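Local coordinates for Os03g0854200 protein (Oryza sativa Japonica Group, PDB 3HKM) that binds double-stranded DNA and single-stranded RNA, cleaves DNA hydrolytically and RNA phosphorolytically in vitro, and is a probable component of the exosome core complex, at residues R5-P11 and L153-E159; L41-Y45 and T102-L106; R86-I91 and L194-I198. All blocks are in the same frame, centred on the assembly; numbering follows the deposited sequence.

Interaction 1 (R5-P11 and L153-E159)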
loop_
_atom_site.group_PDB
_atom_site.type_symbol
_atom_site.label_atom_id
_atom_site.label_comp_id
_atom_site.label_asym_id
_atom_site.label_seq_id
_atom_site.Cartn_x
_atom_site.Cartn_y
_atom_site.Cartn_z
ATOM N N ARG A 5 -18.132 -0.129 -15.805
ATOM C CA ARG A 5 -17.224 -1.260 -15.653
ATOM C C ARG A 5 -18.050 -2.490 -15.328
ATOM O O ARG A 5 -19.181 -2.372 -14.867
ATOM C CB ARG A 5 -16.200 -0.991 -14.541
ATOM C CG ARG A 5 -15.310 0.213 -14.797
ATOM C CD ARG A 5 -14.815 0.833 -13.503
ATOM N NE ARG A 5 -13.737 0.063 -12.888
ATOM C CZ ARG A 5 -12.962 0.518 -11.908
ATOM N NH1 ARG A 5 -13.145 1.741 -11.426
ATOM N NH2 ARG A 5 -11.999 -0.248 -11.410
ATOM N N ALA A 6 -17.489 -3.667 -15.573
ATOM C CA ALA A 6 -18.211 -4.917 -15.351
ATOM C C ALA A 6 -18.870 -4.963 -13.981
ATOM O O ALA A 6 -20.047 -5.304 -13.862
ATOM C CB ALA A 6 -17.279 -6.114 -15.527
ATOM N N ASP A 7 -18.111 -4.614 -12.945
ATOM C CA ASP A 7 -18.602 -4.745 -11.577
ATOM C C ASP A 7 -19.618 -3.671 -11.208
ATOM O O ASP A 7 -20.223 -3.725 -10.135
ATOM C CB ASP A 7 -17.446 -4.774 -10.567
ATOM C CG ASP A 7 -16.515 -3.591 -10.709
ATOM O OD1 ASP A 7 -15.727 -3.549 -11.686
ATOM O OD2 ASP A 7 -16.560 -2.712 -9.828
ATOM N N GLY A 8 -19.805 -2.699 -12.094
ATOM C CA GLY A 8 -20.829 -1.690 -11.894
ATOM C C GLY A 8 -20.293 -0.388 -11.344
ATOM O O GLY A 8 -21.057 0.532 -11.033
ATOM N N ARG A 9 -18.976 -0.300 -11.216
ATOM C CA ARG A 9 -18.349 0.945 -10.795
ATOM C C ARG A 9 -18.111 1.852 -11.994
ATOM O O ARG A 9 -18.017 1.384 -13.126
ATOM C CB ARG A 9 -17.024 0.671 -10.080
ATOM C CG ARG A 9 -17.175 -0.075 -8.777
ATOM C CD ARG A 9 -15.872 -0.147 -8.024
ATOM N NE ARG A 9 -14.792 -0.762 -8.790
ATOM C CZ ARG A 9 -14.172 -1.889 -8.457
ATOM N NH1 ARG A 9 -14.532 -2.558 -7.360
ATOM N NH2 ARG A 9 -13.188 -2.352 -9.219
ATOM N N ASN A 10 -18.029 3.154 -11.749
ATOM C CA ASN A 10 -17.573 4.073 -12.784
ATOM C C ASN A 10 -16.073 4.330 -12.631
ATOM O O ASN A 10 -15.505 4.099 -11.558
ATOM C CB ASN A 10 -18.389 5.373 -12.782
ATOM C CG ASN A 10 -18.236 6.162 -11.498
ATOM O OD1 ASN A 10 -17.124 6.506 -11.096
ATOM N ND2 ASN A 10 -19.359 6.464 -10.849
ATOM N N PRO A 11 -15.422 4.784 -13.713
ATOM C CA PRO A 11 -13.966 4.939 -13.781
ATOM C C PRO A 11 -13.271 5.467 -12.521
ATOM O O PRO A 11 -12.244 4.911 -12.146
ATOM C CB PRO A 11 -13.793 5.894 -14.956
ATOM C CG PRO A 11 -14.872 5.480 -15.880
ATOM C CD PRO A 11 -16.052 5.128 -15.002
ATOM N N LEU A 153 -9.870 3.582 -11.798
ATOM C CA LEU A 153 -9.263 3.572 -10.464
ATOM C C LEU A 153 -9.565 2.288 -9.693
ATOM O O LEU A 153 -10.699 1.798 -9.701
ATOM C CB LEU A 153 -9.706 4.796 -9.648
ATOM C CG LEU A 153 -9.332 6.157 -10.243
ATOM C CD1 LEU A 153 -9.755 7.292 -9.329
ATOM C CD2 LEU A 153 -7.837 6.221 -10.533
ATOM N N ASP A 154 -8.542 1.747 -9.035
ATOM C CA ASP A 154 -8.685 0.550 -8.213
ATOM C C ASP A 154 -9.186 -0.638 -9.034
ATOM O O ASP A 154 -10.293 -1.129 -8.839
ATOM C CB ASP A 154 -9.638 0.827 -7.054
ATOM C CG ASP A 154 -9.474 -0.158 -5.903
ATOM O OD1 ASP A 154 -8.382 -0.751 -5.748
ATOM O OD2 ASP A 154 -10.447 -0.310 -5.133
ATOM N N THR A 155 -8.351 -1.092 -9.957
ATOM C CA THR A 155 -8.694 -2.211 -10.817
ATOM C C THR A 155 -8.758 -3.511 -10.034
ATOM O O THR A 155 -8.055 -3.687 -9.042
ATOM C CB THR A 155 -7.637 -2.399 -11.913
ATOM O OG1 THR A 155 -6.345 -2.428 -11.304
ATOM C CG2 THR A 155 -7.697 -1.266 -12.910
ATOM N N ASN A 156 -9.595 -4.428 -10.505
ATOM C CA ASN A 156 -9.660 -5.765 -9.942
ATOM C C ASN A 156 -8.817 -6.761 -10.744
ATOM O O ASN A 156 -8.015 -6.363 -11.587
ATOM C CB ASN A 156 -11.116 -6.230 -9.820
ATOM C CG ASN A 156 -11.877 -6.134 -11.128
ATOM O OD1 ASN A 156 -11.294 -5.912 -12.187
ATOM N ND2 ASN A 156 -13.193 -6.302 -11.057
ATOM N N LYS A 157 -8.986 -8.050 -10.470
ATOM C CA LYS A 157 -8.218 -9.090 -11.143
ATOM C C LYS A 157 -8.647 -9.200 -12.603
ATOM O O LYS A 157 -7.822 -9.410 -13.492
ATOM C CB LYS A 157 -8.421 -10.421 -10.418
ATOM C CG LYS A 157 -7.534 -11.570 -10.878
ATOM C CD LYS A 157 -7.868 -12.827 -10.083
ATOM C CE LYS A 157 -6.987 -14.002 -10.475
ATOM N NZ LYS A 157 -7.423 -15.277 -9.815
ATOM N N ALA A 158 -9.941 -9.034 -12.847
ATOM C CA ALA A 158 -10.497 -9.120 -14.195
ATOM C C ALA A 158 -10.025 -7.986 -15.110
ATOM O O ALA A 158 -9.683 -8.219 -16.269
ATOM C CB ALA A 158 -12.025 -9.154 -14.133
ATOM N N GLU A 159 -10.021 -6.763 -14.583
ATOM C CA GLU A 159 -9.601 -5.583 -15.336
ATOM C C GLU A 159 -8.095 -5.574 -15.545
ATOM O O GLU A 159 -7.583 -4.914 -16.453
ATOM C CB GLU A 159 -10.033 -4.305 -14.607
ATOM C CG GLU A 159 -11.543 -4.064 -14.607
ATOM C CD GLU A 159 -11.993 -3.075 -13.539
ATOM O OE1 GLU A 159 -11.175 -2.712 -12.669
ATOM O OE2 GLU A 159 -13.174 -2.665 -13.560
HETATM O O HOH W 1 -14.440 -5.530 -8.374
#

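Interaction 2 (L41-Y45 and T102-L106)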
loop_
_atom_site.group_PDB
_atom_site.type_symbol
_atom_site.label_atom_id
_atom_site.label_comp_id
_atom_site.label_asym_id
_atom_site.label_seq_id
_atom_site.Cartn_x
_atom_site.Cartn_y
_atom_site.Cartn_z
ATOM N N LEU A 41 -3.553 -8.538 5.641
ATOM C CA LEU A 41 -3.314 -8.308 7.068
ATOM C C LEU A 41 -1.920 -7.736 7.319
ATOM O O LEU A 41 -0.916 -8.344 6.950
ATOM C CB LEU A 41 -3.510 -9.589 7.889
ATOM C CG LEU A 41 -3.039 -9.519 9.352
ATOM C CD1 LEU A 41 -3.885 -8.529 10.152
ATOM C CD2 LEU A 41 -3.060 -10.890 10.021
ATOM N N ALA A 42 -1.874 -6.568 7.956
ATOM C CA ALA A 42 -0.623 -5.848 8.223
ATOM C C ALA A 42 -0.258 -5.817 9.713
ATOM O O ALA A 42 -1.029 -5.342 10.531
ATOM C CB ALA A 42 -0.714 -4.421 7.679
ATOM N N ALA A 43 0.925 -6.316 10.058
ATOM C CA ALA A 43 1.351 -6.401 11.460
ATOM C C ALA A 43 2.644 -5.623 11.686
ATOM O O ALA A 43 3.619 -5.827 10.968
ATOM C CB ALA A 43 1.529 -7.865 11.880
ATOM N N VAL A 44 2.649 -4.737 12.681
ATOM C CA VAL A 44 3.808 -3.900 12.974
ATOM C C VAL A 44 4.249 -4.093 14.412
ATOM O O VAL A 44 3.414 -4.182 15.300
ATOM C CB VAL A 44 3.497 -2.411 12.778
ATOM C CG1 VAL A 44 4.775 -1.588 12.881
ATOM C CG2 VAL A 44 2.806 -2.182 11.438
ATOM N N TYR A 45 5.557 -4.136 14.650
ATOM C CA TYR A 45 6.042 -4.466 15.988
ATOM C C TYR A 45 6.773 -3.332 16.760
ATOM O O TYR A 45 7.937 -3.466 17.104
ATOM C CB TYR A 45 6.816 -5.794 15.933
ATOM C CG TYR A 45 5.906 -6.916 15.462
ATOM C CD1 TYR A 45 5.058 -7.563 16.348
ATOM C CD2 TYR A 45 5.844 -7.279 14.121
ATOM C CE1 TYR A 45 4.193 -8.564 15.923
ATOM C CE2 TYR A 45 4.978 -8.279 13.685
ATOM C CZ TYR A 45 4.157 -8.916 14.593
ATOM O OH TYR A 45 3.297 -9.911 14.179
ATOM N N THR A 102 11.700 -1.540 13.428
ATOM C CA THR A 102 10.280 -1.801 13.293
ATOM C C THR A 102 10.057 -2.805 12.159
ATOM O O THR A 102 10.385 -2.536 11.009
ATOM C CB THR A 102 9.513 -0.493 13.036
ATOM O OG1 THR A 102 9.730 0.401 14.138
ATOM C CG2 THR A 102 8.027 -0.747 12.876
ATOM N N SER A 103 9.515 -3.971 12.494
ATOM C CA SER A 103 9.299 -5.011 11.500
ATOM C C SER A 103 7.847 -5.065 11.063
ATOM O O SER A 103 6.944 -5.217 11.884
ATOM C CB SER A 103 9.725 -6.381 12.032
ATOM O OG SER A 103 11.043 -6.338 12.550
ATOM N N VAL A 104 7.638 -4.955 9.760
ATOM C CA VAL A 104 6.317 -5.042 9.172
ATOM C C VAL A 104 6.131 -6.401 8.502
ATOM O O VAL A 104 6.959 -6.826 7.691
ATOM C CB VAL A 104 6.118 -3.924 8.127
ATOM C CG1 VAL A 104 4.711 -3.964 7.551
ATOM C CG2 VAL A 104 6.419 -2.568 8.742
ATOM N N ILE A 105 5.054 -7.091 8.852
ATOM C CA ILE A 105 4.684 -8.311 8.157
ATOM C C ILE A 105 3.375 -8.100 7.418
ATOM O O ILE A 105 2.405 -7.610 7.980
ATOM C CB ILE A 105 4.568 -9.519 9.102
ATOM C CG1 ILE A 105 5.925 -9.818 9.736
ATOM C CG2 ILE A 105 4.075 -10.741 8.340
ATOM C CD1 ILE A 105 5.989 -11.166 10.408
ATOM N N LEU A 106 3.378 -8.453 6.142
ATOM C CA LEU A 106 2.216 -8.310 5.290
ATOM C C LEU A 106 1.769 -9.699 4.852
ATOM O O LEU A 106 2.502 -10.414 4.176
ATOM C CB LEU A 106 2.559 -7.431 4.083
ATOM C CG LEU A 106 1.435 -6.941 3.168
ATOM C CD1 LEU A 106 0.968 -8.025 2.202
ATOM C CD2 LEU A 106 0.276 -6.391 3.985
#

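Interaction 3 (R86-I91 and L194-I198)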
loop_
_atom_site.group_PDB
_atom_site.type_symbol
_atom_site.label_atom_id
_atom_site.label_comp_id
_atom_site.label_asym_id
_atom_site.label_seq_id
_atom_site.Cartn_x
_atom_site.Cartn_y
_atom_site.Cartn_z
ATOM N N ARG A 86 10.537 0.164 0.200
ATOM C CA ARG A 86 10.919 1.491 -0.284
ATOM C C ARG A 86 9.933 2.542 0.179
ATOM O O ARG A 86 10.321 3.616 0.630
ATOM C CB ARG A 86 10.936 1.522 -1.814
ATOM C CG ARG A 86 12.262 1.200 -2.489
ATOM C CD ARG A 86 12.023 0.684 -3.924
ATOM N NE ARG A 86 11.455 1.677 -4.848
ATOM C CZ ARG A 86 10.157 1.972 -4.967
ATOM N NH1 ARG A 86 9.248 1.369 -4.212
ATOM N NH2 ARG A 86 9.758 2.884 -5.847
ATOM N N THR A 87 8.653 2.227 0.023
ATOM C CA THR A 87 7.561 3.150 0.318
ATOM C C THR A 87 7.449 3.446 1.810
ATOM O O THR A 87 7.259 4.595 2.213
ATOM C CB THR A 87 6.208 2.572 -0.149
ATOM O OG1 THR A 87 6.290 2.180 -1.525
ATOM C CG2 THR A 87 5.109 3.603 0.019
ATOM N N LEU A 88 7.562 2.403 2.627
ATOM C CA LEU A 88 7.421 2.552 4.063
ATOM C C LEU A 88 8.603 3.295 4.664
ATOM O O LEU A 88 8.417 4.229 5.434
ATOM C CB LEU A 88 7.254 1.197 4.738
ATOM C CG LEU A 88 5.932 0.475 4.516
ATOM C CD1 LEU A 88 5.828 -0.632 5.519
ATOM C CD2 LEU A 88 4.757 1.428 4.657
ATOM N N GLN A 89 9.816 2.874 4.314
ATOM C CA GLN A 89 11.019 3.563 4.767
ATOM C C GLN A 89 10.929 5.044 4.398
ATOM O O GLN A 89 11.389 5.921 5.136
ATOM C CB GLN A 89 12.272 2.916 4.159
ATOM C CG GLN A 89 12.535 1.509 4.677
ATOM C CD GLN A 89 13.746 0.847 4.050
ATOM O OE1 GLN A 89 14.090 1.104 2.896
ATOM N NE2 GLN A 89 14.395 -0.025 4.810
ATOM N N SER A 90 10.311 5.304 3.252
ATOM C CA SER A 90 10.090 6.654 2.752
ATOM C C SER A 90 9.202 7.508 3.661
ATOM O O SER A 90 9.555 8.646 3.993
ATOM C CB SER A 90 9.480 6.597 1.348
ATOM O OG SER A 90 9.163 7.894 0.882
ATOM N N ILE A 91 8.055 6.968 4.065
ATOM C CA ILE A 91 7.088 7.770 4.812
ATOM C C ILE A 91 7.386 7.836 6.297
ATOM O O ILE A 91 6.931 8.743 6.972
ATOM C CB ILE A 91 5.639 7.274 4.627
ATOM C CG1 ILE A 91 5.375 6.049 5.505
ATOM C CG2 ILE A 91 5.326 7.014 3.150
ATOM C CD1 ILE A 91 3.948 5.535 5.424
ATOM N N LEU A 194 4.587 13.188 -5.580
ATOM C CA LEU A 194 4.076 12.026 -4.861
ATOM C C LEU A 194 5.191 11.253 -4.138
ATOM O O LEU A 194 6.330 11.723 -4.071
ATOM C CB LEU A 194 3.285 11.117 -5.810
ATOM C CG LEU A 194 3.992 10.575 -7.055
ATOM C CD1 LEU A 194 5.021 9.540 -6.668
ATOM C CD2 LEU A 194 2.998 9.981 -8.037
ATOM N N ILE A 195 4.858 10.081 -3.592
ATOM C CA ILE A 195 5.837 9.234 -2.910
ATOM C C ILE A 195 6.554 8.371 -3.943
ATOM O O ILE A 195 7.642 8.720 -4.407
ATOM C CB ILE A 195 5.166 8.343 -1.830
ATOM C CG1 ILE A 195 4.450 9.211 -0.788
ATOM C CG2 ILE A 195 6.182 7.447 -1.142
ATOM C CD1 ILE A 195 3.907 8.446 0.392
ATOM N N THR A 196 5.928 7.256 -4.314
ATOM C CA THR A 196 6.446 6.380 -5.369
ATOM C C THR A 196 5.396 6.182 -6.475
ATOM O O THR A 196 4.192 6.301 -6.231
ATOM C CB THR A 196 6.866 4.976 -4.820
ATOM O OG1 THR A 196 5.723 4.301 -4.292
ATOM C CG2 THR A 196 7.919 5.084 -3.720
ATOM N N SER A 197 5.852 5.898 -7.692
ATOM C CA SER A 197 4.952 5.453 -8.748
ATOM C C SER A 197 5.646 4.417 -9.613
ATOM O O SER A 197 6.797 4.587 -10.003
ATOM C CB SER A 197 4.471 6.616 -9.614
ATOM O OG SER A 197 5.204 6.677 -10.815
ATOM N N ILE A 198 4.943 3.328 -9.893
ATOM C CA ILE A 198 5.478 2.294 -10.769
ATOM C C ILE A 198 4.442 1.892 -11.808
ATOM O O ILE A 198 3.317 1.535 -11.466
ATOM C CB ILE A 198 6.039 1.078 -9.978
ATOM C CG1 ILE A 198 6.184 -0.142 -10.882
ATOM C CG2 ILE A 198 5.195 0.779 -8.765
ATOM C CD1 ILE A 198 7.120 -1.195 -10.325
#

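Interaction 1 (R5-P11 and L153-E159)
A polar contact centred on an arginine salt bridge ties the N-terminal loop, ahead of strand 17-21, to the capping-box corner where strand 151-153 runs into the short helix 157-160. Asn156 is the N-cap: its OD1 accepts from Glu159 N (2.8 Å), and Glu159 OE1 accepts in return from Asn156 N (3.2 Å), closing the box. The same carboxylate receives Arg5 in a two-pronged salt bridge, Arg5 NE to Glu159 OE2 and Arg5 NH2 to Glu159 OE1, both 2.9 Å. The far side of the guanidinium reaches Leu153 O from NH1 and NH2, each at 3.0 Å, so the strand end and the helix start share one cation. Arg5 also opens a type I turn to Gly8 and pairs its own N with Arg9 O. Arg9 stays outside salt-bridge distance of Glu159, but a water links Arg9 NH1, weakly, to Asn156 ND2. The carboxylate of Asp154 accepts from the backbone N of Arg15. At the other end of the loop, Leu153 N donates to Pro11 O at 2.7 Å.

Interaction 2 (L41-Y45 and T102-L106)
Ala43 and Ile105 face each other as an antiparallel hydrogen-bonded pair, and their four backbone groups satisfy one another: Ala43 N donates to Ile105 O and Ile105 N to Ala43 O, both at 2.9 Å and nearly straight. Two residues on, the bond from Tyr45 N to Ser103 O is weak, 3.3 Å with a bent angle. The carbonyls take CA-H contacts too, Val104 CA to Ala43 O at 3.3 Å and Ala42 CA to Ile105 O at 3.5 Å. Ala42 and Val44, in non-hydrogen-bonded pairs with Leu106 and Val104, turn their backbone groups outward to Ala31 and Gly29 of strand 29-35, while Leu41 bonds to Gln107. These are neighbouring strands of the mixed five-stranded sheet of the RNase PH fold, with strand 61-67 flanking 100-110 on its other edge; Thr102 bonds there through its backbone to Ser61 and Glu63. Ala42, Val44 and Val104 point to the face covered by helix 115-130, where Val44 CG1 comes within 3.4 Å of Thr102 CG2. On the opposite face Ala43 CB lies 4.4 Å from Ile105 CB, and the edge of the Tyr45 ring brings CE2 to 4.3 Å from Ile105 CG1.

Interaction 3 (R86-I91 and L194-I198)
Ile195 lays its side chain across the last turn of helix 77-91, overlapping Thr87, Ser90 and Ile91. Its CD1 presses against Ile91 CG2 at 3.4 Å, the tightest contact here, while its CG2 meets Ser90 OG at 3.6 Å and Thr87 CG2 at 4.2 Å. Ser90 and Ile91 follow Thr87 by three and four residues, about one helical turn, so one side of the helix meets residues 195-196. Thr196 continues the contact toward the helix start: its CG2 lies 3.6 Å from Arg86 NH2, and its OG1 is 3.5 Å from Thr87 OG1. No hydrogen bond crosses between the segments; the hydroxyl of Thr87 bonds to Thr83 O within its own helix. The backbones of Ile195 and Thr196 bond to Val170 of strand 165-172. The contact thus sets helix 77-91 against the entry to strand 197-201, an outermost strand of the four-stranded antiparallel sheet, while Leu88 turns away toward helix 115-130, as in the alpha/beta packing of the RNase PH fold.

Overall arrangement
Interaction 2 is the buried sheet core, whereas interactions 1 and 3 are partly buried. Interactions 1 and 2 lie on opposite sides of the chain's centre, their centres about 29 Å apart, and interaction 2 is nested inside the chain loop that interaction 1 closes. Interactions 2 and 3 touch: Val104 CG2 packs on Leu88 CD1 at 3.8 Å, joining helix 77-91 to strand 100-110, the next element in the chain. Interactions 1 and 3 involve the two outermost strands of the antiparallel sheet, 151-153 and 197-201. Chemistry follows place: charge and side-chain-to-backbone bonds in the first, backbone pairing with apolar faces in the second, mostly van der Waals packing in the third.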